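Local coordinates for protein NADP-dependent glyceraldehyde-3-phosphate dehydrogenase (Bacillus halodurans, PDB 3PRL) that probably oxidises glyceraldehyde 3-phosphate to 3-phosphoglycerate with NADP+, without taking up inorganic phosphate, as a member of the aldehyde dehydrogenase family, at residues D[289-293]-D[386-390]. Residues are numbered along the deposited sequence; the frame is centred on the assembly and turned at random.
Sequences SGQRC and EPFGP
The ring of F388 lies against the backbone of Q291 and R292, illustrating how one aromatic side chain can join two irregular loops. Beyond CB the ring begins at CG, 4.1 Å from Q291 CA. On one flank CD2 meets CA and CB of Q291, and CE2 continues along Q291 to its carbonyl carbon; on the other, F388 CD1 comes within 4.2 Å of both G290 O and R292 O, and CE1 reaches R292 C at 3.6 Å. At the tip, CZ sits 3.5 Å from Q291 C. Q291 CA stands over the face in a CH-pi contact, 14° off the normal; C293 SG, probably of the family's catalytic cysteine given the GQRC signature, approaches at the edge. Replacing F388 by alanine would probably open a gap beneath the Q291–R292 peptide and take this ring away from C293 SG. On the backbone side, a water donates to G290 O (2.8 Å) and accepts from G389 N (3.1 Å). With CG anti to the backbone N (chi1 173°), E386 extends OE2 to the ring edge, where K297 (salt bridge) and G262 N hold it. F388 also nears F162 of the NADP+ site. The loop between helix 274-286 and strand 296-302 thus packs on the one leading into strand 391-397, parallel partner of 296-302.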
ATOM      1  N   SER D 289     -17.288  34.471  -9.008  1.00 29.21           N
ATOM      2  CA  SER D 289     -18.360  35.207  -8.309  1.00 29.11           C
ATOM      3  C   SER D 289     -19.035  34.460  -7.156  1.00 28.34           C
ATOM      4  O   SER D 289     -20.204  34.717  -6.854  1.00 29.21           O
ATOM      5  CB  SER D 289     -19.428  35.712  -9.302  1.00 29.35           C
ATOM      6  OG  SER D 289     -18.918  36.730 -10.154  1.00 32.43           O
ATOM      7  N   GLY D 290     -18.316  33.543  -6.510  1.00 27.19           N
ATOM      8  CA  GLY D 290     -18.870  32.800  -5.363  1.00 26.06           C
ATOM      9  C   GLY D 290     -19.736  31.594  -5.717  1.00 25.30           C
ATOM     10  O   GLY D 290     -20.417  31.036  -4.841  1.00 25.39           O
ATOM     11  N   GLN D 291     -19.721  31.190  -6.986  1.00 24.51           N
ATOM     12  CA  GLN D 291     -20.502  30.029  -7.434  1.00 24.19           C
ATOM     13  C   GLN D 291     -19.675  28.761  -7.382  1.00 23.91           C
ATOM     14  O   GLN D 291     -19.470  28.084  -8.387  1.00 23.37           O
ATOM     15  CB  GLN D 291     -21.077  30.253  -8.825  1.00 23.97           C
ATOM     16  CG  GLN D 291     -22.061  31.409  -8.850  1.00 23.12           C
ATOM     17  CD  GLN D 291     -22.416  31.832 -10.240  1.00 24.80           C
ATOM     18  OE1 GLN D 291     -23.585  31.856 -10.603  1.00 23.77           O
ATOM     19  NE2 GLN D 291     -21.412  32.168 -11.037  1.00 23.48           N
ATOM     20  N   ARG D 292     -19.199  28.457  -6.178  1.00 24.84           N
ATOM     21  CA  ARG D 292     -18.333  27.321  -5.942  1.00 25.24           C
ATOM     22  C   ARG D 292     -18.771  26.654  -4.661  1.00 25.41           C
ATOM     23  O   ARG D 292     -19.112  27.334  -3.669  1.00 25.55           O
ATOM     24  CB  ARG D 292     -16.879  27.783  -5.838  1.00 25.89           C
ATOM     25  CG  ARG D 292     -16.297  28.248  -7.166  1.00 27.60           C
ATOM     26  CD  ARG D 292     -14.947  28.947  -7.015  1.00 26.33           C
ATOM     27  NE  ARG D 292     -13.844  28.018  -6.803  1.00 27.44           N
ATOM     28  CZ  ARG D 292     -12.966  28.121  -5.804  1.00 26.13           C
ATOM     29  NH1 ARG D 292     -13.057  29.123  -4.929  1.00 27.77           N
ATOM     30  NH2 ARG D 292     -11.993  27.230  -5.682  1.00 27.08           N
ATOM     31  N   CYS D 293     -18.782  25.329  -4.677  1.00 25.16           N
ATOM     32  CA  CYS D 293     -19.118  24.604  -3.472  1.00 25.60           C
ATOM     33  C   CYS D 293     -17.969  24.765  -2.498  1.00 25.00           C
ATOM     34  O   CYS D 293     -18.194  25.048  -1.336  1.00 24.85           O
ATOM     35  CB  CYS D 293     -19.436  23.141  -3.770  1.00 25.71           C
ATOM     36  SG  CYS D 293     -20.951  22.997  -4.707  1.00 34.95           S
ATOM     37  N   GLU D 386     -25.541  29.097   2.159  1.00 30.51           N
ATOM     38  CA  GLU D 386     -24.677  29.228   0.998  1.00 30.16           C
ATOM     39  C   GLU D 386     -25.405  30.044  -0.084  1.00 30.28           C
ATOM     40  O   GLU D 386     -26.438  29.622  -0.584  1.00 30.53           O
ATOM     41  CB  GLU D 386     -24.292  27.840   0.480  1.00 30.09           C
ATOM     42  CG  GLU D 386     -23.533  27.838  -0.837  1.00 31.13           C
ATOM     43  CD  GLU D 386     -23.267  26.434  -1.376  1.00 29.26           C
ATOM     44  OE1 GLU D 386     -24.234  25.655  -1.545  1.00 30.52           O
ATOM     45  OE2 GLU D 386     -22.091  26.116  -1.652  1.00 30.18           O
ATOM     46  N   PRO D 387     -24.852  31.219  -0.439  1.00 29.96           N
ATOM     47  CA  PRO D 387     -25.474  32.193  -1.329  1.00 29.87           C
ATOM     48  C   PRO D 387     -25.310  31.804  -2.783  1.00 28.64           C
ATOM     49  O   PRO D 387     -26.170  32.107  -3.610  1.00 28.17           O
ATOM     50  CB  PRO D 387     -24.678  33.477  -1.048  1.00 30.72           C
ATOM     51  CG  PRO D 387     -23.872  33.185   0.198  1.00 28.47           C
ATOM     52  CD  PRO D 387     -23.581  31.730   0.090  1.00 29.94           C
ATOM     53  N   PHE D 388     -24.220  31.097  -3.077  1.00 27.70           N
ATOM     54  CA  PHE D 388     -23.799  30.858  -4.450  1.00 27.21           C
ATOM     55  C   PHE D 388     -23.685  32.179  -5.244  1.00 27.04           C
ATOM     56  O   PHE D 388     -24.192  32.308  -6.356  1.00 26.28           O
ATOM     57  CB  PHE D 388     -24.676  29.793  -5.122  1.00 27.49           C
ATOM     58  CG  PHE D 388     -23.878  28.628  -5.646  1.00 28.08           C
ATOM     59  CD1 PHE D 388     -23.112  27.851  -4.774  1.00 26.57           C
ATOM     60  CD2 PHE D 388     -23.837  28.338  -7.007  1.00 26.97           C
ATOM     61  CE1 PHE D 388     -22.346  26.795  -5.243  1.00 27.15           C
ATOM     62  CE2 PHE D 388     -23.052  27.271  -7.491  1.00 27.49           C
ATOM     63  CZ  PHE D 388     -22.308  26.512  -6.612  1.00 26.08           C
ATOM     64  N   GLY D 389     -22.995  33.142  -4.640  1.00 28.02           N
ATOM     65  CA  GLY D 389     -22.926  34.511  -5.163  1.00 30.10           C
ATOM     66  C   GLY D 389     -21.890  35.386  -4.481  1.00 31.22           C
ATOM     67  O   GLY D 389     -21.405  35.032  -3.398  1.00 31.60           O
ATOM     68  N   PRO D 390     -21.546  36.535  -5.107  1.00 31.79           N
ATOM     69  CA  PRO D 390     -20.379  37.332  -4.728  1.00 32.06           C
ATOM     70  C   PRO D 390     -20.654  38.165  -3.483  1.00 32.46           C
ATOM     71  O   PRO D 390     -20.755  39.397  -3.560  1.00 33.47           O
ATOM     72  CB  PRO D 390     -20.164  38.227  -5.943  1.00 32.50           C
ATOM     73  CG  PRO D 390     -21.520  38.438  -6.494  1.00 32.75           C
ATOM     74  CD  PRO D 390     -22.338  37.208  -6.154  1.00 32.25           C
TER
HETATM   75  O   HOH W   1     -21.482  31.796  -2.318  1.00 11.63           O